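Local coordinates for protein AGR_C_4470p (Agrobacterium tumefaciens str. C58, PDB 2HQV) that is of unknown function but belongs to the ChuX/HutX haem-utilisation family, so it probably takes part in the binding or handling of haem, at residues W82-M87 and F161-E166; H101-T106 and S118-H123; F134-F139 and A176-L181. One frame throughout, in Å; residues are numbered along the deposited sequence.

Overall arrangement
Contact 1 and contact 3 both build on the same six-stranded antiparallel sheet. Contact 1 closes the pairing of strands 85-90 and 156-161 near the surface with backbone hydrogen bonds and an ion pair. Contact 3 is buried and apolar, laying helix 172-185 on strand 129-139. They meet at Trp82, whose indole packs on Lys177, Phe178 and Leu181. Contact 2 is also buried, but it joins two loop segments beside the small three-stranded sheet, by one serine hydrogen bond and a few aliphatic contacts. It touches contact 1 where Ile120 meets Ile85 and Met87, and lies clear of contact 3, with nearest atoms about 9 Å apart.

Contact 1 (W82-M87 and F161-E166); sequences WGEILM and FVRRDE
Leu86 and Phe161 face each other as a hydrogen-bonded antiparallel pair, each using both its N-H and its C=O. The bond from Phe161 N to Leu86 O is short, 2.8 Å, and almost straight at 177°. Its partner, from Leu86 N to Phe161 O, is 3.1 Å long and more bent. Two residues further along, a salt bridge takes over: Glu84 OE1 lies 3.1 Å from Arg163 NH1, at the edge of the guanidinium and near its plane. The carboxylate and guanidinium planes are turned 73° apart, and the two groups meet through OE1 and NH1, not as a coplanar two-point (bidentate) pair. Glu84 reaches out on an extended chain, whereas Arg163 bends at chi2 and chi3, which brings CD and NE alongside Leu86 CB. The arginine methylenes then do the packing. CD sits 3.4 Å from Leu86 CB, and CG presses on the carbonyl oxygen of Glu84. Leu86 and Phe161 point to one face of the sheet, their CB atoms 4.1 Å apart, but the Phe161 ring leads away towards Ser144 and Ser146 of strand 142-151. Ile85 points its side chain off the other way, with CB still 3.6 Å from Phe161 O. Gln174 of helix 172-185 ties the two segments from beyond: its NE2 bonds Trp82 O and Glu84 O, and its OE1 takes Arg163 N. The chemistry implies a graded ending to the pairing of two neighbouring strands. Past Phe161 the two segments share no further backbone hydrogen bond, and the bent arginine, paired with Glu84 and in a partly exposed position, carries the join on as the chain leaves the sheet.

Contact 2 (H101-T106 and S118-H123); sequences HLPEGT and SPIGGH
An ST turn at Ser118 is tied to the backbone of His101, and this polar tie pins the loop before strand 123-124 to the stretch that leads from strand 94-100 into strand 105-108. Ser118 OG donates to His101 O over 2.7 Å, approaching in the plane of that carbonyl. The same hydroxyl oxygen accepts from Ile120 N at 3.1 Å, two residues on, which makes the turn. A chi1 of 170° sets OG anti to its own backbone N, where it can reach both partners. Aliphatic groups close round the turn. Ile120 CD1 meets Leu102 CD2 at 4.1 Å, the two side chains crossing at an oblique angle. Pro103 lays its ring against the backbone of Ile120, with CG 3.5 Å from Ile120 O. Beyond the two segments, Leu102 rests on Ile85 of strand 85-90 and Ile120 on Val98 of strand 94-100, and Leu102 also reaches Trp76 and Met79 of helix 72-79. Pro103 leans on Ile114 of strand 111-114. On the far end of 118-123, Gly121 and His123 pair in an antiparallel ladder with a strand of the second subunit, which continues the sheet across the dimer interface.

Contact 3 (F134-F139 and A176-L181); sequences FVDRGF and AKFEEL
Phe134 and Phe178 reach past one another in opposite directions, one from the strand and one from the helix. Phe178 CE1 comes in at the edge of the Phe134 ring, in its plane, and meets the rim 3.9 Å from Phe134 CD2. A chi1 of 166° sets Phe178 CG anti to the backbone N, and the ring beyond it reaches the strand. There its CZ tip comes within 4.1 Å of Phe134 CB and 3.9 Å of Val135 O. On the next rim position, Phe178 CE2 touches Asp136 CB at 4.2 Å, with that carbon near the ring plane. Leu181, close to one helical turn further on, takes the outer end of Phe134. The leucine side chain crosses the phenylalanine at about a right angle and sets CD2 3.6 Å from Phe134 CE2, again at the ring edge. Phe134 is thus held along its rim by two residues of one helix face. No hydrogen bond links the segments. The polar group at the margin, the Asp136 carboxylate, turns to Arg143, whose NH2 also forms a salt bridge with Glu179, so one arginine probably offsets the like charges of strand and helix. The strand and helix segments pass 9.9 Å apart at their axes, at 117° to each other, and helix 172-185 thus lies across strand 129-139 on one face of the six-stranded sheet. Val147 of strand 142-151, Ile75 of helix 72-79 and the ring of Phe185 also pack on Phe134, while Cys145 of strand 142-151 and Val162, in the loop before the helix, meet Phe178.

Contact 1 (W82-M87 and F161-E166)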
loop_
_atom_site.group_PDB
_atom_site.type_symbol
_atom_site.label_atom_id
_atom_site.label_comp_id
_atom_site.label_asym_id
_atom_site.label_seq_id
_atom_site.Cartn_x
_atom_site.Cartn_y
_atom_site.Cartn_z
ATOM N N TRP A 82 -11.246 13.966 -14.263
ATOM C CA TRP A 82 -9.983 14.030 -15.001
ATOM C C TRP A 82 -9.756 12.881 -15.974
ATOM O O TRP A 82 -8.803 12.906 -16.747
ATOM C CB TRP A 82 -8.800 14.078 -14.029
ATOM C CG TRP A 82 -8.670 15.338 -13.213
ATOM C CD1 TRP A 82 -9.567 16.370 -13.123
ATOM C CD2 TRP A 82 -7.581 15.678 -12.346
ATOM N NE1 TRP A 82 -9.099 17.326 -12.253
ATOM C CE2 TRP A 82 -7.883 16.930 -11.761
ATOM C CE3 TRP A 82 -6.377 15.044 -12.005
ATOM C CZ2 TRP A 82 -7.023 17.563 -10.850
ATOM C CZ3 TRP A 82 -5.517 15.674 -11.093
ATOM C CH2 TRP A 82 -5.849 16.923 -10.529
ATOM N N GLY A 83 -10.620 11.875 -15.942
ATOM C CA GLY A 83 -10.445 10.746 -16.833
ATOM C C GLY A 83 -9.579 9.688 -16.177
ATOM O O GLY A 83 -9.544 9.585 -14.952
ATOM N N GLU A 84 -8.868 8.904 -16.979
ATOM C CA GLU A 84 -8.017 7.854 -16.429
ATOM C C GLU A 84 -6.707 8.403 -15.869
ATOM O O GLU A 84 -5.875 8.922 -16.605
ATOM C CB GLU A 84 -7.713 6.796 -17.496
ATOM C CG GLU A 84 -6.944 5.591 -16.960
ATOM C CD GLU A 84 -6.524 4.621 -18.056
ATOM O OE1 GLU A 84 -5.884 3.598 -17.738
ATOM O OE2 GLU A 84 -6.833 4.884 -19.236
ATOM N N ILE A 85 -6.535 8.288 -14.560
ATOM C CA ILE A 85 -5.321 8.756 -13.905
ATOM C C ILE A 85 -4.506 7.545 -13.448
ATOM O O ILE A 85 -4.821 6.409 -13.798
ATOM C CB ILE A 85 -5.661 9.671 -12.684
ATOM C CG1 ILE A 85 -6.697 9.007 -11.764
ATOM C CG2 ILE A 85 -6.221 10.993 -13.182
ATOM C CD1 ILE A 85 -6.198 7.782 -10.985
ATOM N N LEU A 86 -3.445 7.776 -12.686
ATOM C CA LEU A 86 -2.657 6.662 -12.188
ATOM C C LEU A 86 -2.627 6.735 -10.666
ATOM O O LEU A 86 -2.119 7.695 -10.092
ATOM C CB LEU A 86 -1.228 6.697 -12.740
ATOM C CG LEU A 86 -0.343 5.545 -12.240
ATOM C CD1 LEU A 86 -0.924 4.221 -12.715
ATOM C CD2 LEU A 86 1.087 5.712 -12.753
HETATM N N MSE A 87 -3.206 5.728 -10.028
HETATM C CA MSE A 87 -3.244 5.649 -8.579
HETATM C C MSE A 87 -2.015 4.890 -8.095
HETATM O O MSE A 87 -1.704 3.815 -8.606
HETATM C CB MSE A 87 -4.520 4.929 -8.123
HETATM C CG MSE A 87 -4.395 4.257 -6.762
HETATM SE SE MSE A 87 -4.410 5.424 -5.190
HETATM C CE MSE A 87 -3.200 6.779 -5.658
ATOM N N PHE A 161 -1.385 10.418 -9.988
ATOM C CA PHE A 161 -0.539 11.004 -11.013
ATOM C C PHE A 161 -1.276 11.315 -12.301
ATOM O O PHE A 161 -2.191 10.595 -12.694
ATOM C CB PHE A 161 0.621 10.060 -11.345
ATOM C CG PHE A 161 1.764 10.153 -10.393
ATOM C CD1 PHE A 161 2.869 10.939 -10.697
ATOM C CD2 PHE A 161 1.728 9.484 -9.175
ATOM C CE1 PHE A 161 3.929 11.061 -9.800
ATOM C CE2 PHE A 161 2.787 9.599 -8.266
ATOM C CZ PHE A 161 3.888 10.391 -8.584
ATOM N N VAL A 162 -0.867 12.403 -12.947
ATOM C CA VAL A 162 -1.428 12.784 -14.236
ATOM C C VAL A 162 -0.772 11.805 -15.223
ATOM O O VAL A 162 0.428 11.549 -15.141
ATOM C CB VAL A 162 -1.039 14.239 -14.595
ATOM C CG1 VAL A 162 -1.376 14.536 -16.048
ATOM C CG2 VAL A 162 -1.789 15.206 -13.687
ATOM N N ARG A 163 -1.555 11.253 -16.138
ATOM C CA ARG A 163 -1.028 10.294 -17.105
ATOM C C ARG A 163 -0.278 10.924 -18.270
ATOM O O ARG A 163 -0.333 12.131 -18.483
ATOM C CB ARG A 163 -2.164 9.431 -17.658
ATOM C CG ARG A 163 -2.908 8.638 -16.601
ATOM C CD ARG A 163 -1.999 7.633 -15.918
ATOM N NE ARG A 163 -1.638 6.526 -16.798
ATOM C CZ ARG A 163 -2.516 5.678 -17.320
ATOM N NH1 ARG A 163 -3.806 5.814 -17.048
ATOM N NH2 ARG A 163 -2.105 4.687 -18.102
ATOM N N ARG A 164 0.426 10.076 -19.015
ATOM C CA ARG A 164 1.190 10.487 -20.186
ATOM C C ARG A 164 0.587 9.801 -21.412
ATOM O O ARG A 164 -0.034 8.742 -21.294
ATOM C CB ARG A 164 2.651 10.073 -20.026
ATOM C CG ARG A 164 3.373 10.815 -18.923
ATOM C CD ARG A 164 4.703 10.168 -18.587
ATOM N NE ARG A 164 5.375 10.868 -17.496
ATOM C CZ ARG A 164 5.939 12.067 -17.608
ATOM N NH1 ARG A 164 5.921 12.710 -18.769
ATOM N NH2 ARG A 164 6.515 12.627 -16.549
ATOM N N ASP A 165 0.763 10.394 -22.586
ATOM C CA ASP A 165 0.211 9.802 -23.798
ATOM C C ASP A 165 1.221 8.919 -24.524
ATOM O O ASP A 165 2.263 8.565 -23.967
ATOM C CB ASP A 165 -0.313 10.902 -24.732
ATOM C CG ASP A 165 0.768 11.879 -25.166
ATOM O OD1 ASP A 165 0.413 13.001 -25.574
ATOM O OD2 ASP A 165 1.964 11.529 -25.114
ATOM N N GLU A 166 0.901 8.557 -25.763
ATOM C CA GLU A 166 1.777 7.711 -26.568
ATOM C C GLU A 166 3.143 8.364 -26.738
ATOM O O GLU A 166 4.177 7.707 -26.610
ATOM C CB GLU A 166 1.144 7.454 -27.935
#

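Contact 2 (H101-T106 and S118-H123)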
loop_
_atom_site.group_PDB
_atom_site.type_symbol
_atom_site.label_atom_id
_atom_site.label_comp_id
_atom_site.label_asym_id
_atom_site.label_seq_id
_atom_site.Cartn_x
_atom_site.Cartn_y
_atom_site.Cartn_z
ATOM N N HIS A 101 -10.187 5.344 -13.771
ATOM C CA HIS A 101 -10.944 6.532 -13.403
ATOM C C HIS A 101 -11.203 6.421 -11.908
ATOM O O HIS A 101 -11.343 5.321 -11.382
ATOM C CB HIS A 101 -12.295 6.577 -14.131
ATOM C CG HIS A 101 -12.195 6.905 -15.588
ATOM N ND1 HIS A 101 -11.666 6.034 -16.518
ATOM C CD2 HIS A 101 -12.548 8.019 -16.276
ATOM C CE1 HIS A 101 -11.698 6.597 -17.713
ATOM N NE2 HIS A 101 -12.229 7.801 -17.593
ATOM N N LEU A 102 -11.245 7.547 -11.212
ATOM C CA LEU A 102 -11.533 7.503 -9.785
ATOM C C LEU A 102 -13.038 7.343 -9.599
ATOM O O LEU A 102 -13.824 8.127 -10.139
ATOM C CB LEU A 102 -11.053 8.781 -9.103
ATOM C CG LEU A 102 -9.537 8.925 -9.002
ATOM C CD1 LEU A 102 -9.179 10.171 -8.205
ATOM C CD2 LEU A 102 -8.974 7.682 -8.336
ATOM N N PRO A 103 -13.467 6.317 -8.841
ATOM C CA PRO A 103 -14.898 6.096 -8.618
ATOM C C PRO A 103 -15.466 6.949 -7.495
ATOM O O PRO A 103 -14.725 7.579 -6.739
ATOM C CB PRO A 103 -14.961 4.614 -8.278
ATOM C CG PRO A 103 -13.738 4.442 -7.447
ATOM C CD PRO A 103 -12.674 5.239 -8.220
ATOM N N GLU A 104 -16.789 6.957 -7.389
ATOM C CA GLU A 104 -17.467 7.710 -6.348
ATOM C C GLU A 104 -17.220 6.987 -5.035
ATOM O O GLU A 104 -17.016 5.771 -5.017
ATOM C CB GLU A 104 -18.971 7.761 -6.616
ATOM C CG GLU A 104 -19.340 8.199 -8.023
ATOM C CD GLU A 104 -20.842 8.206 -8.252
ATOM O OE1 GLU A 104 -21.498 7.181 -7.966
ATOM O OE2 GLU A 104 -21.364 9.237 -8.719
ATOM N N GLY A 105 -17.235 7.734 -3.941
ATOM C CA GLY A 105 -17.013 7.122 -2.648
ATOM C C GLY A 105 -18.097 7.483 -1.652
ATOM O O GLY A 105 -18.739 8.522 -1.769
ATOM N N THR A 106 -18.310 6.604 -0.678
ATOM C CA THR A 106 -19.284 6.835 0.377
ATOM C C THR A 106 -18.449 6.918 1.648
ATOM O O THR A 106 -17.329 6.408 1.684
ATOM C CB THR A 106 -20.275 5.667 0.502
ATOM O OG1 THR A 106 -19.555 4.455 0.764
ATOM C CG2 THR A 106 -21.096 5.523 -0.772
ATOM N N SER A 118 -14.327 0.718 -12.094
ATOM C CA SER A 118 -12.900 0.998 -12.191
ATOM C C SER A 118 -12.120 -0.017 -11.383
ATOM O O SER A 118 -12.597 -0.504 -10.357
ATOM C CB SER A 118 -12.593 2.397 -11.653
ATOM O OG SER A 118 -11.194 2.601 -11.517
ATOM N N PRO A 119 -10.911 -0.367 -11.843
ATOM C CA PRO A 119 -10.111 -1.337 -11.094
ATOM C C PRO A 119 -9.590 -0.727 -9.793
ATOM O O PRO A 119 -9.094 -1.438 -8.923
ATOM C CB PRO A 119 -8.989 -1.684 -12.067
ATOM C CG PRO A 119 -8.819 -0.418 -12.857
ATOM C CD PRO A 119 -10.258 -0.014 -13.115
ATOM N N ILE A 120 -9.701 0.591 -9.669
ATOM C CA ILE A 120 -9.257 1.284 -8.459
ATOM C C ILE A 120 -10.396 1.204 -7.452
ATOM O O ILE A 120 -11.426 1.846 -7.626
ATOM C CB ILE A 120 -8.949 2.776 -8.731
ATOM C CG1 ILE A 120 -7.762 2.899 -9.685
ATOM C CG2 ILE A 120 -8.649 3.507 -7.407
ATOM C CD1 ILE A 120 -7.457 4.330 -10.092
ATOM N N GLY A 121 -10.214 0.408 -6.407
ATOM C CA GLY A 121 -11.245 0.280 -5.396
ATOM C C GLY A 121 -10.668 0.003 -4.021
ATOM O O GLY A 121 -9.465 -0.220 -3.869
ATOM N N GLY A 122 -11.526 0.016 -3.012
ATOM C CA GLY A 122 -11.056 -0.238 -1.668
ATOM C C GLY A 122 -11.542 0.753 -0.638
ATOM O O GLY A 122 -12.691 1.205 -0.683
ATOM N N HIS A 123 -10.646 1.113 0.279
ATOM C CA HIS A 123 -11.002 2.006 1.374
ATOM C C HIS A 123 -9.887 2.955 1.762
ATOM O O HIS A 123 -8.761 2.526 2.024
ATOM C CB HIS A 123 -11.366 1.161 2.590
ATOM C CG HIS A 123 -12.266 0.014 2.267
ATOM N ND1 HIS A 123 -13.637 0.136 2.212
ATOM C CD2 HIS A 123 -11.986 -1.264 1.917
ATOM C CE1 HIS A 123 -14.164 -1.017 1.838
ATOM N NE2 HIS A 123 -13.182 -1.882 1.651
#

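Contact 3 (F134-F139 and A176-L181)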
loop_
_atom_site.group_PDB
_atom_site.type_symbol
_atom_site.label_atom_id
_atom_site.label_comp_id
_atom_site.label_asym_id
_atom_site.label_seq_id
_atom_site.Cartn_x
_atom_site.Cartn_y
_atom_site.Cartn_z
ATOM N N PHE A 134 -0.180 19.252 -4.002
ATOM C CA PHE A 134 -0.034 19.141 -5.446
ATOM C C PHE A 134 1.452 19.304 -5.747
ATOM O O PHE A 134 2.022 20.378 -5.535
ATOM C CB PHE A 134 -0.849 20.239 -6.146
ATOM C CG PHE A 134 -2.325 20.145 -5.896
ATOM C CD1 PHE A 134 -2.865 20.517 -4.668
ATOM C CD2 PHE A 134 -3.174 19.654 -6.884
ATOM C CE1 PHE A 134 -4.230 20.403 -4.423
ATOM C CE2 PHE A 134 -4.541 19.532 -6.657
ATOM C CZ PHE A 134 -5.077 19.905 -5.424
ATOM N N VAL A 135 2.073 18.228 -6.227
ATOM C CA VAL A 135 3.502 18.225 -6.526
ATOM C C VAL A 135 3.758 18.307 -8.030
ATOM O O VAL A 135 3.338 17.447 -8.797
ATOM C CB VAL A 135 4.158 16.959 -5.935
ATOM C CG1 VAL A 135 5.663 16.979 -6.153
ATOM C CG2 VAL A 135 3.830 16.867 -4.441
ATOM N N ASP A 136 4.451 19.368 -8.432
ATOM C CA ASP A 136 4.762 19.630 -9.833
ATOM C C ASP A 136 6.273 19.848 -9.911
ATOM O O ASP A 136 6.762 20.941 -9.638
ATOM C CB ASP A 136 4.006 20.894 -10.279
ATOM C CG ASP A 136 4.282 21.279 -11.723
ATOM O OD1 ASP A 136 5.221 20.721 -12.337
ATOM O OD2 ASP A 136 3.551 22.156 -12.243
ATOM N N ARG A 137 7.001 18.798 -10.267
ATOM C CA ARG A 137 8.442 18.901 -10.335
ATOM C C ARG A 137 9.099 17.980 -11.330
ATOM O O ARG A 137 8.518 17.008 -11.812
ATOM C CB ARG A 137 9.067 18.629 -8.969
ATOM C CG ARG A 137 8.683 17.291 -8.373
ATOM C CD ARG A 137 9.293 17.107 -6.994
ATOM N NE ARG A 137 10.718 16.787 -7.056
ATOM C CZ ARG A 137 11.209 15.561 -7.231
ATOM N NH1 ARG A 137 10.396 14.519 -7.359
ATOM N NH2 ARG A 137 12.520 15.381 -7.299
ATOM N N GLY A 138 10.348 18.310 -11.620
ATOM C CA GLY A 138 11.139 17.514 -12.526
ATOM C C GLY A 138 11.424 16.185 -11.863
ATOM O O GLY A 138 11.856 16.114 -10.714
ATOM N N PHE A 139 11.128 15.121 -12.581
ATOM C CA PHE A 139 11.376 13.785 -12.102
ATOM C C PHE A 139 12.321 13.159 -13.084
ATOM O O PHE A 139 11.924 12.804 -14.190
ATOM C CB PHE A 139 10.080 12.992 -12.061
ATOM N N ALA A 176 -4.041 20.250 -17.855
ATOM C CA ALA A 176 -4.670 21.559 -17.695
ATOM C C ALA A 176 -5.548 21.617 -16.438
ATOM O O ALA A 176 -5.529 22.610 -15.703
ATOM C CB ALA A 176 -5.505 21.898 -18.938
ATOM N N LYS A 177 -6.314 20.555 -16.189
ATOM C CA LYS A 177 -7.184 20.506 -15.012
ATOM C C LYS A 177 -6.359 20.459 -13.728
ATOM O O LYS A 177 -6.726 21.059 -12.719
ATOM C CB LYS A 177 -8.109 19.284 -15.081
ATOM C CG LYS A 177 -9.035 19.293 -16.299
ATOM C CD LYS A 177 -9.934 18.073 -16.335
ATOM C CE LYS A 177 -10.854 18.099 -17.552
ATOM N NZ LYS A 177 -11.759 16.914 -17.571
ATOM N N PHE A 178 -5.248 19.732 -13.767
ATOM C CA PHE A 178 -4.365 19.640 -12.606
ATOM C C PHE A 178 -3.821 21.042 -12.284
ATOM O O PHE A 178 -3.941 21.533 -11.157
ATOM C CB PHE A 178 -3.189 18.699 -12.905
ATOM C CG PHE A 178 -2.067 18.798 -11.904
ATOM C CD1 PHE A 178 -2.081 18.041 -10.738
ATOM C CD2 PHE A 178 -1.014 19.686 -12.110
ATOM C CE1 PHE A 178 -1.065 18.166 -9.786
ATOM C CE2 PHE A 178 0.008 19.818 -11.159
ATOM C CZ PHE A 178 -0.023 19.052 -9.994
ATOM N N GLU A 179 -3.221 21.677 -13.286
ATOM C CA GLU A 179 -2.651 23.012 -13.115
ATOM C C GLU A 179 -3.694 24.001 -12.595
ATOM O O GLU A 179 -3.427 24.789 -11.691
ATOM C CB GLU A 179 -2.089 23.505 -14.445
ATOM C CG GLU A 179 -1.090 22.543 -15.080
ATOM C CD GLU A 179 -0.487 23.096 -16.355
ATOM O OE1 GLU A 179 -1.243 23.685 -17.155
ATOM O OE2 GLU A 179 0.737 22.934 -16.561
ATOM N N GLU A 180 -4.885 23.939 -13.182
ATOM C CA GLU A 180 -6.005 24.793 -12.815
ATOM C C GLU A 180 -6.328 24.633 -11.326
ATOM O O GLU A 180 -6.380 25.606 -10.577
ATOM C CB GLU A 180 -7.212 24.391 -13.663
ATOM C CG GLU A 180 -8.436 25.271 -13.547
ATOM C CD GLU A 180 -9.654 24.612 -14.186
ATOM O OE1 GLU A 180 -9.514 24.051 -15.296
ATOM O OE2 GLU A 180 -10.749 24.655 -13.582
ATOM N N LEU A 181 -6.547 23.396 -10.899
ATOM C CA LEU A 181 -6.862 23.128 -9.501
ATOM C C LEU A 181 -5.708 23.535 -8.576
ATOM O O LEU A 181 -5.923 24.210 -7.559
ATOM C CB LEU A 181 -7.192 21.644 -9.319
ATOM C CG LEU A 181 -7.646 21.209 -7.927
ATOM C CD1 LEU A 181 -8.899 21.997 -7.517
ATOM C CD2 LEU A 181 -7.922 19.724 -7.935
#